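Local atomic coordinates of protection of telomeres protein poz1 (Schizosaccharomyces pombe, PDB entry 5WE0), a protein that binds telomeric DNA and negatively regulates telomerase and telomere length. Residues L128-A137 against Y219-F230; Y63-P71 against S86-S94. One frame throughout, in Å; residues are numbered along the deposited sequence.

Overall arrangement
The two contacts lie on opposite sides of the centre of an all-helical chain, about 24 Å apart between their centres, contact 2 about 10 Å and contact 1 about 17 Å from that centre. In sequence they are in series: 63-71 and 86-94 meet first, around an unmodelled loop, and 128-137 later packs on 219-230. They still touch, for I220 CG1 in contact 1 lies 3.9 Å from L67 CD1 in contact 2. Helix 209-230 serves both, its L216 meeting F65 and its C-terminal half packing on 128-137, while helix 130-157 carries I148 to F65. Residues of both contacts also meet the chain of another protein.

Contact 1 of 2, residues L128-A137 against Y219-F230; sequences LNKETLNNEA and YIQCTKLQLEVF
From L128 opposite V229 to A137 beside Y219, helix 130-137 runs roughly antiparallel to helix 219-230, the axes of these short segments coming within 9.8 Å at an angle of 149°. At the N-terminal end, L128 CD1 touches both L225, 3.6 Å from its CD2, and V229 CG2. The F230 ring closes this end. K130 CG lies over one face, 4.1 Å from the centroid and 21° off the normal, a CH-pi contact; V229 CG1 covers the opposite face, and L128 O meets the ring edge 3.6 Å from F230 CZ. With an alanine in place of F230, the K130 methylenes and L128 CB would probably lose their aromatic partner, opening a gap at this end of the helix pair. Next in sequence, C231 forms a disulfide with C113 of helix 93-115, so a covalent link adjoins the packing within this all-helical fold, which is probably related to the telomeric TRFH domains. Further along, the Q226 side chain, stretched out from CG, passes alongside L133 and runs the other way. Its NE2 lies 3.1 Å from L133 O, but the angle is too poor for a hydrogen bond; OE1 accepts from R110. The same NE2 is 3.3 Å from A137 CB. Turning SG anti to the backbone N (chi1 -175°) brings C222 to the A137 methyl, SG to CB 3.8 Å. At the far end A137 O sits at the edge of the Y219 ring, 3.4 Å from CD1, while the hydroxyl of Y219 is hydrogen-bonded to E107 of helix 93-115.

Contact 2 of 2, residues Y63-P71 against S86-S94; sequences YCFNLSLDP and SQQILWEYS
N66 reaches across to Q87 with a hydrogen bond, N66 ND2 to Q87 O 2.6 Å at an N-H...O angle of 147°; the donor stands above the carbonyl plane. The tightly packed part, judged by burial, lies beside it. F65 CD1 lies 4.1 Å from I89 CD1, and F65 CE1 meets W91 CH2, both at the edge of the F65 ring, the two aromatic side chains crossing at about a right angle. I89 CG2 in turn lies over one face of the W91 indole, and L216, I148 and I96 from three helices touch the buried F65. A water bridges the backbones, donating to C64 O (2.6 Å) and accepting from L90 N (3.0 Å).

The other end is looser in order and cover: P71 is exposed and poorly ordered, next to the unmodelled residues 72-85, so the 3.5 Å approach of P71 CG to Q87 CG carries little weight. The buried amide of Q87 is held from outside, NE2 donating to N213 of helix 209-230. N66, with positive phi (57°), is the C-prime residue where N66 N bonds to Y63 O and L67 N to E62 O, the Schellman motif that ends helix 54-64.

Contact 1 of 2, residues L128-A137 against Y219-F230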
loop_
_atom_site.group_PDB
_atom_site.type_symbol
_atom_site.label_atom_id
_atom_site.label_comp_id
_atom_site.label_asym_id
_atom_site.label_seq_id
_atom_site.Cartn_x
_atom_site.Cartn_y
_atom_site.Cartn_z
ATOM N N LEU A 128 -0.716 -25.469 -6.297
ATOM C CA LEU A 128 -1.422 -24.264 -6.714
ATOM C C LEU A 128 -1.321 -24.106 -8.226
ATOM O O LEU A 128 -0.304 -24.448 -8.833
ATOM C CB LEU A 128 -0.872 -22.998 -6.004
ATOM C CG LEU A 128 -1.209 -22.815 -4.517
ATOM C CD1 LEU A 128 -0.450 -21.638 -3.925
ATOM C CD2 LEU A 128 -2.701 -22.623 -4.315
ATOM N N ASN A 129 -2.382 -23.573 -8.822
ATOM C CA ASN A 129 -2.439 -23.292 -10.251
ATOM C C ASN A 129 -2.072 -21.834 -10.501
ATOM O O ASN A 129 -2.677 -20.927 -9.915
ATOM C CB ASN A 129 -3.836 -23.589 -10.813
ATOM C CG ASN A 129 -4.045 -25.071 -11.120
ATOM O OD1 ASN A 129 -5.120 -25.618 -10.851
ATOM N ND2 ASN A 129 -3.011 -25.734 -11.670
ATOM N N LYS A 130 -1.089 -21.619 -11.383
ATOM C CA LYS A 130 -0.586 -20.274 -11.659
ATOM C C LYS A 130 -1.668 -19.379 -12.266
ATOM O O LYS A 130 -1.808 -18.212 -11.880
ATOM C CB LYS A 130 0.612 -20.349 -12.601
ATOM C CG LYS A 130 1.953 -19.982 -12.002
ATOM C CD LYS A 130 3.010 -19.826 -13.094
ATOM C CE LYS A 130 4.427 -20.050 -12.564
ATOM N NZ LYS A 130 5.411 -20.332 -13.669
ATOM N N GLU A 131 -2.450 -19.907 -13.210
ATOM C CA GLU A 131 -3.407 -19.064 -13.913
ATOM C C GLU A 131 -4.505 -18.574 -12.974
ATOM O O GLU A 131 -4.952 -17.430 -13.083
ATOM C CB GLU A 131 -3.995 -19.813 -15.114
ATOM C CG GLU A 131 -4.856 -21.030 -14.762
ATOM C CD GLU A 131 -4.073 -22.355 -14.747
ATOM O OE1 GLU A 131 -2.835 -22.342 -14.475
ATOM O OE2 GLU A 131 -4.715 -23.404 -15.015
ATOM N N THR A 132 -4.925 -19.422 -12.037
ATOM C CA THR A 132 -5.952 -19.061 -11.070
ATOM C C THR A 132 -5.447 -18.019 -10.089
ATOM O O THR A 132 -6.120 -17.010 -9.835
ATOM C CB THR A 132 -6.396 -20.310 -10.303
ATOM O OG1 THR A 132 -7.002 -21.224 -11.211
ATOM C CG2 THR A 132 -7.368 -19.946 -9.180
ATOM N N LEU A 133 -4.255 -18.251 -9.540
ATOM C CA LEU A 133 -3.671 -17.357 -8.551
ATOM C C LEU A 133 -3.354 -15.995 -9.137
ATOM O O LEU A 133 -3.592 -14.967 -8.491
ATOM C CB LEU A 133 -2.406 -17.988 -7.972
ATOM C CG LEU A 133 -2.603 -18.885 -6.754
ATOM C CD1 LEU A 133 -3.193 -18.003 -5.675
ATOM C CD2 LEU A 133 -3.536 -20.044 -7.031
ATOM N N ASN A 134 -2.823 -15.964 -10.360
ATOM C CA ASN A 134 -2.509 -14.680 -10.979
ATOM C C ASN A 134 -3.789 -13.873 -11.189
ATOM O O ASN A 134 -3.832 -12.674 -10.910
ATOM C CB ASN A 134 -1.756 -14.916 -12.287
ATOM C CG ASN A 134 -1.116 -13.657 -12.836
ATOM O OD1 ASN A 134 -0.129 -13.147 -12.283
ATOM N ND2 ASN A 134 -1.651 -13.165 -13.942
ATOM N N ASN A 135 -4.842 -14.532 -11.665
ATOM C CA ASN A 135 -6.127 -13.885 -11.912
ATOM C C ASN A 135 -6.761 -13.361 -10.623
ATOM O O ASN A 135 -7.347 -12.273 -10.601
ATOM C CB ASN A 135 -7.045 -14.892 -12.612
ATOM C CG ASN A 135 -8.401 -14.328 -12.940
ATOM O OD1 ASN A 135 -8.531 -13.378 -13.723
ATOM N ND2 ASN A 135 -9.432 -14.924 -12.356
ATOM N N GLU A 136 -6.668 -14.131 -9.541
ATOM C CA GLU A 136 -7.221 -13.692 -8.265
ATOM C C GLU A 136 -6.483 -12.462 -7.749
ATOM O O GLU A 136 -7.106 -11.477 -7.347
ATOM C CB GLU A 136 -7.161 -14.826 -7.248
ATOM C CG GLU A 136 -8.382 -15.701 -7.223
ATOM C CD GLU A 136 -8.207 -16.855 -6.257
ATOM O OE1 GLU A 136 -7.860 -16.592 -5.097
ATOM O OE2 GLU A 136 -8.428 -18.022 -6.635
ATOM N N ALA A 137 -5.149 -12.503 -7.763
ATOM C CA ALA A 137 -4.362 -11.359 -7.320
ATOM C C ALA A 137 -4.658 -10.127 -8.159
ATOM O O ALA A 137 -4.798 -9.023 -7.620
ATOM C CB ALA A 137 -2.872 -11.700 -7.356
ATOM N N TYR A 219 -5.430 -9.419 -0.968
ATOM C CA TYR A 219 -4.399 -9.213 -1.977
ATOM C C TYR A 219 -3.012 -9.483 -1.404
ATOM O O TYR A 219 -2.167 -10.096 -2.062
ATOM C CB TYR A 219 -4.462 -7.785 -2.550
ATOM C CG TYR A 219 -3.275 -7.555 -3.441
ATOM C CD1 TYR A 219 -3.190 -8.179 -4.699
ATOM C CD2 TYR A 219 -2.204 -6.793 -3.007
ATOM C CE1 TYR A 219 -2.070 -8.011 -5.498
ATOM C CE2 TYR A 219 -1.091 -6.609 -3.786
ATOM C CZ TYR A 219 -1.021 -7.224 -5.027
ATOM O OH TYR A 219 0.117 -7.040 -5.778
ATOM N N ILE A 220 -2.742 -8.979 -0.202
ATOM C CA ILE A 220 -1.425 -9.158 0.406
ATOM C C ILE A 220 -1.173 -10.631 0.699
ATOM O O ILE A 220 -0.073 -11.139 0.477
ATOM C CB ILE A 220 -1.307 -8.285 1.673
ATOM C CG1 ILE A 220 -1.311 -6.780 1.295
ATOM C CG2 ILE A 220 -0.038 -8.656 2.467
ATOM C CD1 ILE A 220 -0.097 -6.328 0.426
ATOM N N GLN A 221 -2.184 -11.337 1.214
ATOM C CA GLN A 221 -2.021 -12.749 1.559
ATOM C C GLN A 221 -1.860 -13.609 0.304
ATOM O O GLN A 221 -1.056 -14.553 0.282
ATOM C CB GLN A 221 -3.224 -13.220 2.391
ATOM C CG GLN A 221 -3.306 -12.599 3.817
ATOM C CD GLN A 221 -2.024 -12.820 4.657
ATOM O OE1 GLN A 221 -1.173 -11.924 4.777
ATOM N NE2 GLN A 221 -1.889 -14.018 5.235
ATOM N N CYS A 222 -2.638 -13.303 -0.738
ATOM C CA CYS A 222 -2.503 -13.973 -2.023
ATOM C C CYS A 222 -1.101 -13.793 -2.580
ATOM O O CYS A 222 -0.443 -14.766 -2.978
ATOM C CB CYS A 222 -3.537 -13.408 -3.000
ATOM S SG CYS A 222 -3.612 -14.246 -4.623
ATOM N N THR A 223 -0.607 -12.555 -2.547
ATOM C CA THR A 223 0.731 -12.256 -3.048
ATOM C C THR A 223 1.800 -12.995 -2.250
ATOM O O THR A 223 2.702 -13.600 -2.837
ATOM C CB THR A 223 0.980 -10.746 -2.982
ATOM O OG1 THR A 223 0.037 -10.069 -3.816
ATOM C CG2 THR A 223 2.366 -10.403 -3.466
ATOM N N LYS A 224 1.692 -12.979 -0.909
ATOM C CA LYS A 224 2.642 -13.689 -0.049
ATOM C C LYS A 224 2.689 -15.166 -0.390
ATOM O O LYS A 224 3.769 -15.762 -0.477
ATOM C CB LYS A 224 2.257 -13.546 1.425
ATOM C CG LYS A 224 2.596 -12.242 2.123
ATOM C CD LYS A 224 2.304 -12.412 3.632
ATOM C CE LYS A 224 2.319 -11.089 4.361
ATOM N NZ LYS A 224 1.575 -11.132 5.645
ATOM N N LEU A 225 1.517 -15.782 -0.547
ATOM C CA LEU A 225 1.457 -17.207 -0.869
ATOM C C LEU A 225 2.140 -17.504 -2.206
ATOM O O LEU A 225 3.017 -18.362 -2.270
ATOM C CB LEU A 225 0.000 -17.678 -0.865
ATOM C CG LEU A 225 -0.223 -19.163 -1.126
ATOM C CD1 LEU A 225 0.349 -19.902 0.042
ATOM C CD2 LEU A 225 -1.690 -19.519 -1.265
ATOM N N GLN A 226 1.795 -16.763 -3.272
ATOM C CA GLN A 226 2.400 -17.011 -4.589
ATOM C C GLN A 226 3.912 -16.870 -4.554
ATOM O O GLN A 226 4.635 -17.634 -5.209
ATOM C CB GLN A 226 1.883 -16.038 -5.661
ATOM C CG GLN A 226 0.413 -15.956 -5.794
ATOM C CD GLN A 226 -0.071 -14.881 -6.796
ATOM O OE1 GLN A 226 0.640 -14.450 -7.710
ATOM N NE2 GLN A 226 -1.275 -14.426 -6.579
ATOM N N LEU A 227 4.404 -15.838 -3.886
ATOM C CA LEU A 227 5.844 -15.618 -3.847
ATOM C C LEU A 227 6.561 -16.767 -3.151
ATOM O O LEU A 227 7.619 -17.205 -3.607
ATOM C CB LEU A 227 6.140 -14.295 -3.145
ATOM C CG LEU A 227 5.695 -13.043 -3.907
ATOM C CD1 LEU A 227 5.907 -11.826 -3.038
ATOM C CD2 LEU A 227 6.454 -12.874 -5.221
ATOM N N GLU A 228 5.974 -17.307 -2.079
ATOM C CA GLU A 228 6.622 -18.396 -1.354
ATOM C C GLU A 228 6.553 -19.693 -2.152
ATOM O O GLU A 228 7.566 -20.377 -2.335
ATOM C CB GLU A 228 5.980 -18.584 0.021
ATOM C CG GLU A 228 6.543 -19.785 0.797
ATOM C CD GLU A 228 6.191 -19.767 2.282
ATOM O OE1 GLU A 228 6.174 -18.675 2.902
ATOM O OE2 GLU A 228 5.892 -20.850 2.827
ATOM N N VAL A 229 5.372 -20.005 -2.685
ATOM C CA VAL A 229 5.150 -21.273 -3.365
ATOM C C VAL A 229 5.927 -21.315 -4.683
ATOM O O VAL A 229 6.605 -22.299 -4.980
ATOM C CB VAL A 229 3.641 -21.495 -3.570
ATOM C CG1 VAL A 229 3.375 -22.693 -4.458
ATOM C CG2 VAL A 229 2.937 -21.661 -2.228
ATOM N N PHE A 230 5.886 -20.232 -5.469
ATOM C CA PHE A 230 6.453 -20.257 -6.818
ATOM C C PHE A 230 7.855 -19.673 -6.947
ATOM O O PHE A 230 8.552 -20.002 -7.913
ATOM C CB PHE A 230 5.526 -19.511 -7.791
ATOM C CG PHE A 230 4.215 -20.198 -7.993
ATOM C CD1 PHE A 230 4.141 -21.360 -8.753
ATOM C CD2 PHE A 230 3.063 -19.712 -7.400
ATOM C CE1 PHE A 230 2.937 -22.008 -8.931
ATOM C CE2 PHE A 230 1.851 -20.355 -7.575
ATOM C CZ PHE A 230 1.790 -21.506 -8.340
#

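Contact 2 of 2, residues Y63-P71 against S86-S94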
loop_
_atom_site.group_PDB
_atom_site.type_symbol
_atom_site.label_atom_id
_atom_site.label_comp_id
_atom_site.label_asym_id
_atom_site.label_seq_id
_atom_site.Cartn_x
_atom_site.Cartn_y
_atom_site.Cartn_z
ATOM N N TYR A 63 0.990 -1.917 7.604
ATOM C CA TYR A 63 0.994 -0.941 8.692
ATOM C C TYR A 63 0.153 0.278 8.325
ATOM O O TYR A 63 -0.760 0.662 9.061
ATOM C CB TYR A 63 2.443 -0.538 9.004
ATOM C CG TYR A 63 2.629 0.423 10.183
ATOM C CD1 TYR A 63 2.006 0.194 11.407
ATOM C CD2 TYR A 63 3.447 1.548 10.069
ATOM C CE1 TYR A 63 2.181 1.073 12.478
ATOM C CE2 TYR A 63 3.628 2.420 11.134
ATOM C CZ TYR A 63 2.997 2.172 12.329
ATOM O OH TYR A 63 3.175 3.025 13.377
ATOM N N CYS A 64 0.390 0.829 7.131
ATOM C CA CYS A 64 -0.311 2.025 6.666
ATOM C C CYS A 64 -1.831 1.864 6.701
ATOM O O CYS A 64 -2.555 2.775 7.125
ATOM C CB CYS A 64 0.156 2.344 5.250
ATOM S SG CYS A 64 -0.641 3.760 4.525
ATOM N N PHE A 65 -2.344 0.742 6.205
ATOM C CA PHE A 65 -3.783 0.531 6.152
ATOM C C PHE A 65 -4.278 -0.317 7.310
ATOM O O PHE A 65 -5.458 -0.689 7.333
ATOM C CB PHE A 65 -4.194 -0.086 4.801
ATOM C CG PHE A 65 -3.950 0.837 3.650
ATOM C CD1 PHE A 65 -4.778 1.926 3.438
ATOM C CD2 PHE A 65 -2.854 0.661 2.826
ATOM C CE1 PHE A 65 -4.530 2.813 2.409
ATOM C CE2 PHE A 65 -2.612 1.534 1.784
ATOM C CZ PHE A 65 -3.446 2.618 1.582
ATOM N N ASN A 66 -3.407 -0.615 8.279
ATOM C CA ASN A 66 -3.817 -1.263 9.521
ATOM C C ASN A 66 -4.521 -2.592 9.228
ATOM O O ASN A 66 -5.575 -2.909 9.786
ATOM C CB ASN A 66 -4.703 -0.304 10.330
ATOM C CG ASN A 66 -4.533 -0.457 11.854
ATOM O OD1 ASN A 66 -3.664 -1.184 12.331
ATOM N ND2 ASN A 66 -5.357 0.257 12.611
ATOM N N LEU A 67 -3.927 -3.375 8.315
ATOM C CA LEU A 67 -4.565 -4.606 7.845
ATOM C C LEU A 67 -4.739 -5.647 8.950
ATOM O O LEU A 67 -5.525 -6.586 8.774
ATOM C CB LEU A 67 -3.784 -5.211 6.664
ATOM C CG LEU A 67 -3.783 -4.325 5.414
ATOM C CD1 LEU A 67 -3.141 -5.046 4.210
ATOM C CD2 LEU A 67 -5.202 -3.875 5.094
ATOM N N SER A 68 -4.012 -5.515 10.071
ATOM C CA SER A 68 -4.186 -6.418 11.212
ATOM C C SER A 68 -5.576 -6.349 11.827
ATOM O O SER A 68 -5.967 -7.297 12.520
ATOM C CB SER A 68 -3.184 -6.094 12.314
ATOM O OG SER A 68 -1.950 -6.682 12.000
ATOM N N LEU A 69 -6.316 -5.253 11.613
ATOM C CA LEU A 69 -7.645 -5.059 12.188
ATOM C C LEU A 69 -8.796 -5.458 11.264
ATOM O O LEU A 69 -8.688 -5.469 10.028
ATOM C CB LEU A 69 -7.884 -3.609 12.612
ATOM C CG LEU A 69 -7.269 -3.012 13.861
ATOM C CD1 LEU A 69 -7.736 -1.558 13.980
ATOM C CD2 LEU A 69 -7.787 -3.813 15.041
ATOM N N ASP A 70 -9.926 -5.758 11.908
ATOM C CA ASP A 70 -11.239 -5.746 11.263
ATOM C C ASP A 70 -12.281 -5.204 12.237
ATOM O O ASP A 70 -12.978 -5.973 12.911
ATOM C CB ASP A 70 -11.627 -7.140 10.781
ATOM C CG ASP A 70 -12.787 -7.102 9.815
ATOM O OD1 ASP A 70 -13.934 -6.881 10.272
ATOM O OD2 ASP A 70 -12.540 -7.262 8.594
ATOM N N PRO A 71 -12.419 -3.860 12.337
ATOM C CA PRO A 71 -13.456 -3.219 13.170
ATOM C C PRO A 71 -14.887 -3.473 12.693
ATOM O O PRO A 71 -15.288 -4.616 12.448
ATOM C CB PRO A 71 -13.129 -1.724 13.052
ATOM C CG PRO A 71 -11.696 -1.665 12.624
ATOM C CD PRO A 71 -11.517 -2.862 11.729
ATOM N N SER A 86 -13.208 2.145 11.399
ATOM C CA SER A 86 -12.236 3.183 11.745
ATOM C C SER A 86 -10.905 2.606 12.218
ATOM O O SER A 86 -10.697 2.368 13.412
ATOM C CB SER A 86 -12.782 4.108 12.819
ATOM O OG SER A 86 -11.749 4.968 13.260
ATOM N N GLN A 87 -9.996 2.409 11.260
ATOM C CA GLN A 87 -8.714 1.762 11.500
ATOM C C GLN A 87 -7.562 2.749 11.585
ATOM O O GLN A 87 -6.405 2.352 11.407
ATOM C CB GLN A 87 -8.438 0.734 10.404
ATOM C CG GLN A 87 -9.616 -0.161 10.187
ATOM C CD GLN A 87 -9.494 -0.981 8.948
ATOM O OE1 GLN A 87 -10.502 -1.314 8.304
ATOM N NE2 GLN A 87 -8.263 -1.350 8.607
ATOM N N GLN A 88 -7.850 4.021 11.837
ATOM C CA GLN A 88 -6.815 5.033 11.956
ATOM C C GLN A 88 -5.887 5.003 10.736
ATOM O O GLN A 88 -4.674 4.818 10.844
ATOM C CB GLN A 88 -6.026 4.848 13.261
ATOM C CG GLN A 88 -6.822 4.951 14.580
ATOM C CD GLN A 88 -5.893 4.943 15.813
ATOM O OE1 GLN A 88 -5.467 3.886 16.291
ATOM N NE2 GLN A 88 -5.564 6.138 16.315
ATOM N N ILE A 89 -6.486 5.151 9.553
ATOM C CA ILE A 89 -5.723 5.397 8.339
ATOM C C ILE A 89 -5.522 6.897 8.202
ATOM O O ILE A 89 -6.466 7.679 8.373
ATOM C CB ILE A 89 -6.425 4.805 7.101
ATOM C CG1 ILE A 89 -6.616 3.286 7.270
ATOM C CG2 ILE A 89 -5.634 5.133 5.832
ATOM C CD1 ILE A 89 -7.574 2.682 6.311
ATOM N N LEU A 90 -4.280 7.298 7.928
ATOM C CA LEU A 90 -3.923 8.689 7.681
ATOM C C LEU A 90 -4.118 8.982 6.193
ATOM O O LEU A 90 -3.257 8.671 5.364
ATOM C CB LEU A 90 -2.484 8.951 8.123
ATOM C CG LEU A 90 -1.959 10.369 7.829
ATOM C CD1 LEU A 90 -2.856 11.456 8.471
ATOM C CD2 LEU A 90 -0.510 10.538 8.249
ATOM N N TRP A 91 -5.258 9.569 5.841
ATOM C CA TRP A 91 -5.502 9.973 4.461
ATOM C C TRP A 91 -4.806 11.312 4.271
ATOM O O TRP A 91 -5.362 12.385 4.503
ATOM C CB TRP A 91 -6.993 10.040 4.159
ATOM C CG TRP A 91 -7.628 8.702 4.295
ATOM C CD1 TRP A 91 -8.351 8.248 5.356
ATOM C CD2 TRP A 91 -7.584 7.624 3.343
ATOM N NE1 TRP A 91 -8.768 6.962 5.123
ATOM C CE2 TRP A 91 -8.307 6.554 3.896
ATOM C CE3 TRP A 91 -7.008 7.469 2.074
ATOM C CZ2 TRP A 91 -8.457 5.331 3.234
ATOM C CZ3 TRP A 91 -7.173 6.273 1.412
ATOM C CH2 TRP A 91 -7.890 5.211 2.000
ATOM N N GLU A 92 -3.551 11.248 3.884
ATOM C CA GLU A 92 -2.802 12.435 3.525
ATOM C C GLU A 92 -2.255 12.165 2.130
ATOM O O GLU A 92 -1.771 11.060 1.852
ATOM C CB GLU A 92 -1.684 12.719 4.557
ATOM C CG GLU A 92 -0.955 14.053 4.336
ATOM C CD GLU A 92 0.246 13.980 3.391
ATOM O OE1 GLU A 92 1.122 13.099 3.600
ATOM O OE2 GLU A 92 0.297 14.799 2.417
ATOM N N TYR A 93 -2.388 13.154 1.245
ATOM C CA TYR A 93 -2.113 12.961 -0.182
ATOM C C TYR A 93 -0.737 12.349 -0.422
ATOM O O TYR A 93 -0.596 11.374 -1.174
ATOM C CB TYR A 93 -2.229 14.304 -0.909
ATOM C CG TYR A 93 -1.388 14.367 -2.126
ATOM C CD1 TYR A 93 -1.687 13.550 -3.238
ATOM C CD2 TYR A 93 -0.256 15.194 -2.174
ATOM C CE1 TYR A 93 -0.892 13.562 -4.376
ATOM C CE2 TYR A 93 0.554 15.212 -3.315
ATOM C CZ TYR A 93 0.223 14.389 -4.414
ATOM O OH TYR A 93 0.993 14.379 -5.555
ATOM N N SER A 94 0.294 12.920 0.206
ATOM C CA SER A 94 1.660 12.491 -0.060
ATOM C C SER A 94 1.883 11.048 0.395
ATOM O O SER A 94 2.432 10.228 -0.354
ATOM C CB SER A 94 2.635 13.446 0.624
ATOM O OG SER A 94 3.975 13.058 0.388
HETATM O O HOH W 1 -2.077 5.361 7.357
#